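Local structure of putative SAM-dependent O-methyltranferase (Podospora anserina, 4YMH) at the interface of chains A and B. The protein is a putative S-adenosylmethionine-dependent O-methyltransferase of the cation-dependent family that binds S-adenosyl-L-homocysteine. Numbering follows the deposited sequence. Chains: chain A/B, Putative SAM-dependent O-methyltranferase.

Contact 1: the interface of chains A and B. Residues chain A 62-63, 65; chain B 166, 218, 232, 235.
B:Arg232 leaves strand 228-233 with CG wedged between its backbone N and carbonyl carbon (chi1 62°), and a bend at chi3 (-66°) lays its guanidinium against the end of helix 51-64, at A:Arg62 and A:Asp63. The backbone carbonyl of A:Arg62 stands over one face of that guanidinium, offset toward the rim, with O 3.2 Å from B:Arg232 NH2. In the guanidinium plane, B:Arg232 NH2 gives a fairly straight salt-bridging bond of 2.7 Å on the syn side of B:Asp235 OD1, though out of the carboxylate plane; NH1 makes a more bent one of 2.8 Å to B:Asp218 OD2, which is tilted from the guanidinium plane. Two carboxylates thus fix the rotation of the group and probably offset its charge beside A:Arg62. The two arginine side chains cross at about a right angle, A:Arg62 CB 3.5 Å from B:Arg232 NH1. A:Lys65 folds back through chi3 and chi4 and caps the helix end: its side-chain amine NZ bonds to A:Asp63 O at 2.8 Å and also to A:Arg62 O, and reaches B:Asn166 OD1 only weakly. Water carries much of the polar linkage across. One molecule joins A:Arg62 O to B:Asp235 OD2, and B:Arg232 NE turns to another, which lies 2.6 Å from A:Asp63 OD1. The patch sets the C-terminal end of helix 51-64 against side chains from strands 217-222 and 228-233 and adjoining loops of the partner, a hydrated, charged margin of the two-fold interface.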
loop_
_atom_site.group_PDB
_atom_site.type_symbol
_atom_site.label_atom_id
_atom_site.label_comp_id
_atom_site.label_asym_id
_atom_site.label_seq_id
_atom_site.Cartn_x
_atom_site.Cartn_y
_atom_site.Cartn_z
ATOM N N ARG A 62 12.417 -5.829 -0.243
ATOM C CA ARG A 62 12.704 -7.138 -0.833
ATOM C C ARG A 62 12.002 -7.296 -2.175
ATOM O O ARG A 62 12.513 -7.933 -3.099
ATOM C CB ARG A 62 12.292 -8.272 0.114
ATOM C CG ARG A 62 13.183 -8.347 1.368
ATOM C CD ARG A 62 13.206 -9.723 1.981
ATOM N NE ARG A 62 14.072 -9.762 3.159
ATOM C CZ ARG A 62 13.661 -10.042 4.394
ATOM N NH1 ARG A 62 12.391 -10.348 4.627
ATOM N NH2 ARG A 62 14.534 -10.043 5.397
ATOM N N ASP A 63 10.820 -6.714 -2.266
ATOM C CA ASP A 63 9.994 -6.808 -3.467
ATOM C C ASP A 63 10.572 -5.978 -4.611
ATOM O O ASP A 63 10.821 -6.500 -5.699
ATOM C CB ASP A 63 8.564 -6.361 -3.133
ATOM C CG ASP A 63 7.638 -6.337 -4.342
ATOM O OD1 ASP A 63 7.825 -7.124 -5.292
ATOM O OD2 ASP A 63 6.691 -5.523 -4.318
ATOM N N LYS A 65 13.464 -4.442 -4.835
ATOM C CA LYS A 65 14.910 -4.582 -4.999
ATOM C C LYS A 65 15.597 -3.286 -5.461
ATOM O O LYS A 65 16.279 -3.273 -6.478
ATOM C CB LYS A 65 15.207 -5.735 -5.975
ATOM C CG LYS A 65 14.855 -7.103 -5.375
ATOM C CD LYS A 65 14.959 -8.254 -6.357
ATOM C CE LYS A 65 13.656 -8.431 -7.130
ATOM N NZ LYS A 65 12.461 -8.727 -6.272
ATOM N N ASN B 166 9.534 -12.593 -9.534
ATOM C CA ASN B 166 9.466 -11.249 -8.954
ATOM C C ASN B 166 8.052 -10.699 -8.938
ATOM O O ASN B 166 7.851 -9.485 -8.857
ATOM C CB ASN B 166 10.388 -10.304 -9.721
ATOM C CG ASN B 166 11.851 -10.703 -9.602
ATOM O OD1 ASN B 166 12.342 -10.963 -8.505
ATOM N ND2 ASN B 166 12.538 -10.795 -10.735
ATOM N N ASP B 218 6.767 -14.699 1.499
ATOM C CA ASP B 218 6.745 -13.564 2.431
ATOM C C ASP B 218 5.347 -12.973 2.357
ATOM O O ASP B 218 4.790 -12.836 1.259
ATOM C CB ASP B 218 7.767 -12.476 2.070
ATOM C CG ASP B 218 9.210 -12.932 2.204
ATOM O OD1 ASP B 218 9.524 -13.732 3.114
ATOM O OD2 ASP B 218 10.041 -12.457 1.396
ATOM N N ARG B 232 4.598 -12.646 -1.756
ATOM C CA ARG B 232 5.633 -12.844 -2.774
ATOM C C ARG B 232 6.415 -14.099 -2.440
ATOM O O ARG B 232 6.327 -14.597 -1.321
ATOM C CB ARG B 232 6.583 -11.647 -2.846
ATOM C CG ARG B 232 7.349 -11.419 -1.535
ATOM C CD ARG B 232 8.246 -10.191 -1.598
ATOM N NE ARG B 232 9.326 -10.359 -2.563
ATOM C CZ ARG B 232 10.518 -10.858 -2.253
ATOM N NH1 ARG B 232 10.774 -11.215 -1.003
ATOM N NH2 ARG B 232 11.456 -10.988 -3.184
ATOM N N ASP B 235 12.885 -15.021 -0.923
ATOM C CA ASP B 235 14.160 -14.980 -1.634
ATOM C C ASP B 235 14.979 -16.257 -1.431
ATOM O O ASP B 235 14.991 -16.821 -0.340
ATOM C CB ASP B 235 14.978 -13.766 -1.184
ATOM C CG ASP B 235 14.380 -12.454 -1.665
ATOM O OD1 ASP B 235 13.664 -12.477 -2.686
ATOM O OD2 ASP B 235 14.625 -11.408 -1.028
HETATM O O HOH W 1 8.110 -9.680 -5.273
HETATM O O HOH W 2 14.630 -9.502 -2.908
HETATM O O HOH W 3 9.464 -7.642 -7.941
#

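Contact 2: the interface of chains A and B. Residues chain A 20, 52, 225; chain B 4, 220-223.
A:Phe225 takes up a backbone conformation with positive phi (55/-128), which brings its CA against B:Ser4 O, while across from A:Cys20 and A:Leu52 the extended strand 217-222 of chain B runs out into B:Pro223. With CG of A:Phe225 anti to the carbonyl carbon, chi1 -56° directs the ring toward chain B, where B:Ser4 and B:Leu222 touch different ends of it. Its CD1 meets B:Ser4 CB at 3.7 Å, and at the far end of the ring CZ touches the methyl CD1 of B:Leu222 at 3.6 Å; this leucine crosses the phenylalanine at about a right angle. A:Leu52 points its branch at the proline ring, the methyl CD2 lying 3.9 Å from B:Pro223 CD, and its CB lies near the hydroxyl OG of B:Ser4. On another side of the proline, A:Cys20 brings SG to 4.0 Å from B:Pro223 CB, and its CB packs 3.5 Å from the backbone carbonyl B:Leu221 O. The same sulfur lies beside B:Leu221 CG, so one small residue covers both the strand end and the proline. A water molecule ties the two backbones together, 2.9 Å from A:Phe225 N and 2.8 Å from B:Pro223 O; its link to B:Ser4 O is weak. In the fold, the end of strand 217-222 and the N-terminal segment of chain B meet helices 10-22 and 51-64 and the loop after strand 217-222 of chain A.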
loop_
_atom_site.group_PDB
_atom_site.type_symbol
_atom_site.label_atom_id
_atom_site.label_comp_id
_atom_site.label_asym_id
_atom_site.label_seq_id
_atom_site.Cartn_x
_atom_site.Cartn_y
_atom_site.Cartn_z
ATOM N N CYS A 20 -2.980 -7.434 12.114
ATOM C CA CYS A 20 -2.102 -7.318 10.952
ATOM C C CYS A 20 -0.674 -7.747 11.284
ATOM O O CYS A 20 -0.024 -8.429 10.482
ATOM C CB CYS A 20 -2.106 -5.889 10.408
ATOM S SG CYS A 20 -3.687 -5.439 9.661
ATOM N N LEU A 52 4.651 -2.856 12.531
ATOM C CA LEU A 52 3.982 -3.247 11.292
ATOM C C LEU A 52 4.571 -2.460 10.119
ATOM O O LEU A 52 4.835 -3.017 9.049
ATOM C CB LEU A 52 2.465 -3.018 11.397
ATOM C CG LEU A 52 1.628 -3.419 10.179
ATOM C CD1 LEU A 52 1.810 -4.909 9.869
ATOM C CD2 LEU A 52 0.145 -3.088 10.422
ATOM N N PHE A 225 -1.661 3.471 7.425
ATOM C CA PHE A 225 -0.838 4.043 8.494
ATOM C C PHE A 225 -1.301 5.483 8.762
ATOM O O PHE A 225 -2.489 5.712 8.948
ATOM C CB PHE A 225 0.649 3.957 8.125
ATOM C CG PHE A 225 1.115 2.544 7.819
ATOM C CD1 PHE A 225 0.808 1.503 8.676
ATOM C CD2 PHE A 225 1.853 2.260 6.678
ATOM C CE1 PHE A 225 1.234 0.202 8.415
ATOM C CE2 PHE A 225 2.281 0.957 6.417
ATOM C CZ PHE A 225 1.961 -0.069 7.289
ATOM N N SER B 4 -1.200 0.994 14.242
ATOM C CA SER B 4 -0.825 1.590 12.971
ATOM C C SER B 4 -2.037 2.033 12.170
ATOM O O SER B 4 -1.918 2.376 10.999
ATOM C CB SER B 4 -0.006 0.606 12.143
ATOM O OG SER B 4 1.160 0.257 12.836
ATOM N N LEU B 220 2.477 -9.949 3.868
ATOM C CA LEU B 220 2.217 -8.694 4.579
ATOM C C LEU B 220 0.732 -8.358 4.505
ATOM O O LEU B 220 0.193 -8.183 3.414
ATOM C CB LEU B 220 3.039 -7.556 3.985
ATOM C CG LEU B 220 2.735 -6.166 4.566
ATOM C CD1 LEU B 220 3.244 -6.063 6.009
ATOM C CD2 LEU B 220 3.327 -5.067 3.689
ATOM N N LEU B 221 0.060 -8.300 5.647
ATOM C CA LEU B 221 -1.352 -7.898 5.643
ATOM C C LEU B 221 -1.406 -6.407 5.943
ATOM O O LEU B 221 -1.083 -5.987 7.039
ATOM C CB LEU B 221 -2.162 -8.722 6.658
ATOM C CG LEU B 221 -3.624 -8.331 6.916
ATOM C CD1 LEU B 221 -4.377 -8.019 5.606
ATOM C CD2 LEU B 221 -4.337 -9.424 7.706
ATOM N N LEU B 222 -1.775 -5.611 4.948
ATOM C CA LEU B 222 -1.745 -4.156 5.061
ATOM C C LEU B 222 -3.142 -3.625 5.372
ATOM O O LEU B 222 -4.115 -3.997 4.677
ATOM C CB LEU B 222 -1.205 -3.550 3.759
ATOM C CG LEU B 222 -0.172 -2.413 3.802
ATOM C CD1 LEU B 222 0.846 -2.588 4.924
ATOM C CD2 LEU B 222 0.541 -2.293 2.465
ATOM N N PRO B 223 -3.251 -2.771 6.417
ATOM C CA PRO B 223 -4.543 -2.232 6.835
ATOM C C PRO B 223 -4.956 -1.063 5.945
ATOM O O PRO B 223 -5.003 0.072 6.404
ATOM C CB PRO B 223 -4.288 -1.780 8.278
ATOM C CG PRO B 223 -2.857 -1.395 8.290
ATOM C CD PRO B 223 -2.166 -2.343 7.323
HETATM O O HOH W 4 -3.931 1.818 8.306
#

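Contact 3: the interface of chains A and B. Residues chain A 6, 8, 16, 19-20; chain B 5, 175, 178, 181, 223.
This is a largely apolar packing interface between two copies of one protein, in which helix 10-22 and the N-terminal segment of chain A lie against loops and the short 3-10 helix 176-178 of chain B; it adds apolar contact to the two-fold assembly, which may be the biological dimer. B:Phe175 lies at its centre, with A:Leu6 CD1 and A:Cys20 SG at the edge of its ring, in plane, the sulfur 3.5 Å from CZ. A:Val16 CG1 instead lies over a face of the ring, offset toward the rim, 3.8 Å from B:Phe175 CZ. Were B:Phe175 an alanine, A:Cys20 SG and A:Val16 CG1 would probably lose the ring they pack on, leaving a gap beside A:Leu6. A:Val16 holds CG1 anti to the backbone N (chi1 180°), which turns CG1 to B:Ile5 and B:Phe175, while both methyls meet B:Ile181. B:Ile181 also lays CG1 against the base of the A:Tyr19 ring, 3.7 Å from CG. A:Phe8 CE1 and CZ come near B:Gly178 CA, while A:Val16 CG2 of its own chain lies over one face, toward the rim. The tightest carbon pair is A:Val16 CG1 with B:Ile5 CD1, at 3.5 Å.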
loop_
_atom_site.group_PDB
_atom_site.type_symbol
_atom_site.label_atom_id
_atom_site.label_comp_id
_atom_site.label_asym_id
_atom_site.label_seq_id
_atom_site.Cartn_x
_atom_site.Cartn_y
_atom_site.Cartn_z
ATOM N N LEU A 6 -12.323 1.889 6.122
ATOM C CA LEU A 6 -13.128 1.293 7.175
ATOM C C LEU A 6 -13.079 2.126 8.447
ATOM O O LEU A 6 -11.984 2.485 8.911
ATOM C CB LEU A 6 -12.650 -0.122 7.488
ATOM C CG LEU A 6 -12.873 -1.177 6.405
ATOM C CD1 LEU A 6 -12.299 -2.478 6.909
ATOM C CD2 LEU A 6 -14.356 -1.336 6.042
ATOM N N PHE A 8 -13.166 2.611 12.370
ATOM C CA PHE A 8 -12.839 1.855 13.582
ATOM C C PHE A 8 -12.786 2.842 14.756
ATOM O O PHE A 8 -12.312 3.962 14.583
ATOM C CB PHE A 8 -11.485 1.129 13.450
ATOM C CG PHE A 8 -11.485 -0.048 12.479
ATOM C CD1 PHE A 8 -12.308 -1.145 12.691
ATOM C CD2 PHE A 8 -10.632 -0.066 11.389
ATOM C CE1 PHE A 8 -12.305 -2.226 11.827
ATOM C CE2 PHE A 8 -10.621 -1.157 10.503
ATOM C CZ PHE A 8 -11.457 -2.233 10.728
ATOM N N VAL A 16 -7.137 -4.340 15.382
ATOM C CA VAL A 16 -6.920 -4.643 13.969
ATOM C C VAL A 16 -5.436 -4.476 13.583
ATOM O O VAL A 16 -4.886 -5.269 12.788
ATOM C CB VAL A 16 -7.831 -3.765 13.070
ATOM C CG1 VAL A 16 -7.593 -4.079 11.605
ATOM C CG2 VAL A 16 -9.300 -4.014 13.418
ATOM N N TYR A 19 -3.723 -7.540 14.832
ATOM C CA TYR A 19 -4.064 -8.636 13.924
ATOM C C TYR A 19 -3.187 -8.622 12.682
ATOM O O TYR A 19 -2.717 -9.678 12.233
ATOM C CB TYR A 19 -5.535 -8.574 13.503
ATOM C CG TYR A 19 -5.970 -9.803 12.732
ATOM C CD1 TYR A 19 -6.388 -10.950 13.399
ATOM C CD2 TYR A 19 -5.958 -9.819 11.345
ATOM C CE1 TYR A 19 -6.790 -12.087 12.694
ATOM C CE2 TYR A 19 -6.353 -10.958 10.630
ATOM C CZ TYR A 19 -6.766 -12.077 11.313
ATOM O OH TYR A 19 -7.155 -13.204 10.616
ATOM N N CYS A 20 -2.980 -7.434 12.114
ATOM C CA CYS A 20 -2.102 -7.318 10.952
ATOM C C CYS A 20 -0.674 -7.747 11.284
ATOM O O CYS A 20 -0.024 -8.429 10.482
ATOM C CB CYS A 20 -2.106 -5.889 10.408
ATOM S SG CYS A 20 -3.687 -5.439 9.661
ATOM N N ILE B 5 -3.206 2.015 12.799
ATOM C CA ILE B 5 -4.426 2.393 12.101
ATOM C C ILE B 5 -5.106 3.600 12.767
ATOM O O ILE B 5 -5.349 3.581 13.978
ATOM C CB ILE B 5 -5.421 1.234 12.058
ATOM C CG1 ILE B 5 -4.806 0.027 11.344
ATOM C CG2 ILE B 5 -6.722 1.683 11.370
ATOM C CD1 ILE B 5 -5.594 -1.230 11.526
ATOM N N PHE B 175 -10.173 -8.168 5.384
ATOM C CA PHE B 175 -10.772 -7.805 6.675
ATOM C C PHE B 175 -12.258 -8.149 6.815
ATOM O O PHE B 175 -12.795 -8.149 7.939
ATOM C CB PHE B 175 -10.630 -6.308 6.922
ATOM C CG PHE B 175 -9.254 -5.866 7.314
ATOM C CD1 PHE B 175 -8.264 -6.776 7.625
ATOM C CD2 PHE B 175 -8.961 -4.511 7.376
ATOM C CE1 PHE B 175 -6.989 -6.339 7.997
ATOM C CE2 PHE B 175 -7.697 -4.067 7.740
ATOM C CZ PHE B 175 -6.710 -4.983 8.055
ATOM N N GLY B 178 -13.967 -5.748 8.608
ATOM C CA GLY B 178 -13.489 -5.778 9.977
ATOM C C GLY B 178 -13.825 -7.080 10.685
ATOM O O GLY B 178 -13.212 -7.412 11.699
ATOM N N ILE B 181 -11.384 -9.903 11.983
ATOM C CA ILE B 181 -10.736 -9.797 13.282
ATOM C C ILE B 181 -11.693 -10.306 14.345
ATOM O O ILE B 181 -11.303 -11.053 15.249
ATOM C CB ILE B 181 -10.267 -8.368 13.582
ATOM C CG1 ILE B 181 -9.168 -7.931 12.600
ATOM C CG2 ILE B 181 -9.670 -8.311 14.980
ATOM C CD1 ILE B 181 -9.634 -7.372 11.264
ATOM N N PRO B 223 -3.251 -2.771 6.417
ATOM C CA PRO B 223 -4.543 -2.232 6.835
ATOM C C PRO B 223 -4.956 -1.063 5.945
ATOM O O PRO B 223 -5.003 0.072 6.404
ATOM C CB PRO B 223 -4.288 -1.780 8.278
ATOM C CG PRO B 223 -2.857 -1.395 8.290
ATOM C CD PRO B 223 -2.166 -2.343 7.323
#

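Contact 2 and contact 3 are neighbours, their C-alpha centres about 8 Å apart, and they share A:Cys20 and B:Pro223, so they probably form one continuous, mainly apolar stretch. Contact 1 stands apart, about 17 Å from contact 2 and 24 Å from contact 3. Chain A's helix 51-64 joins contacts 1 and 2, as does strand 217-222 of chain B, while helix 10-22 joins contacts 2 and 3. The interface thus passes from a hydrated, charged end to a mainly apolar one. Two-fold symmetry repeats all three contacts with the chains exchanged, which would tie the subunits together along an extended surface.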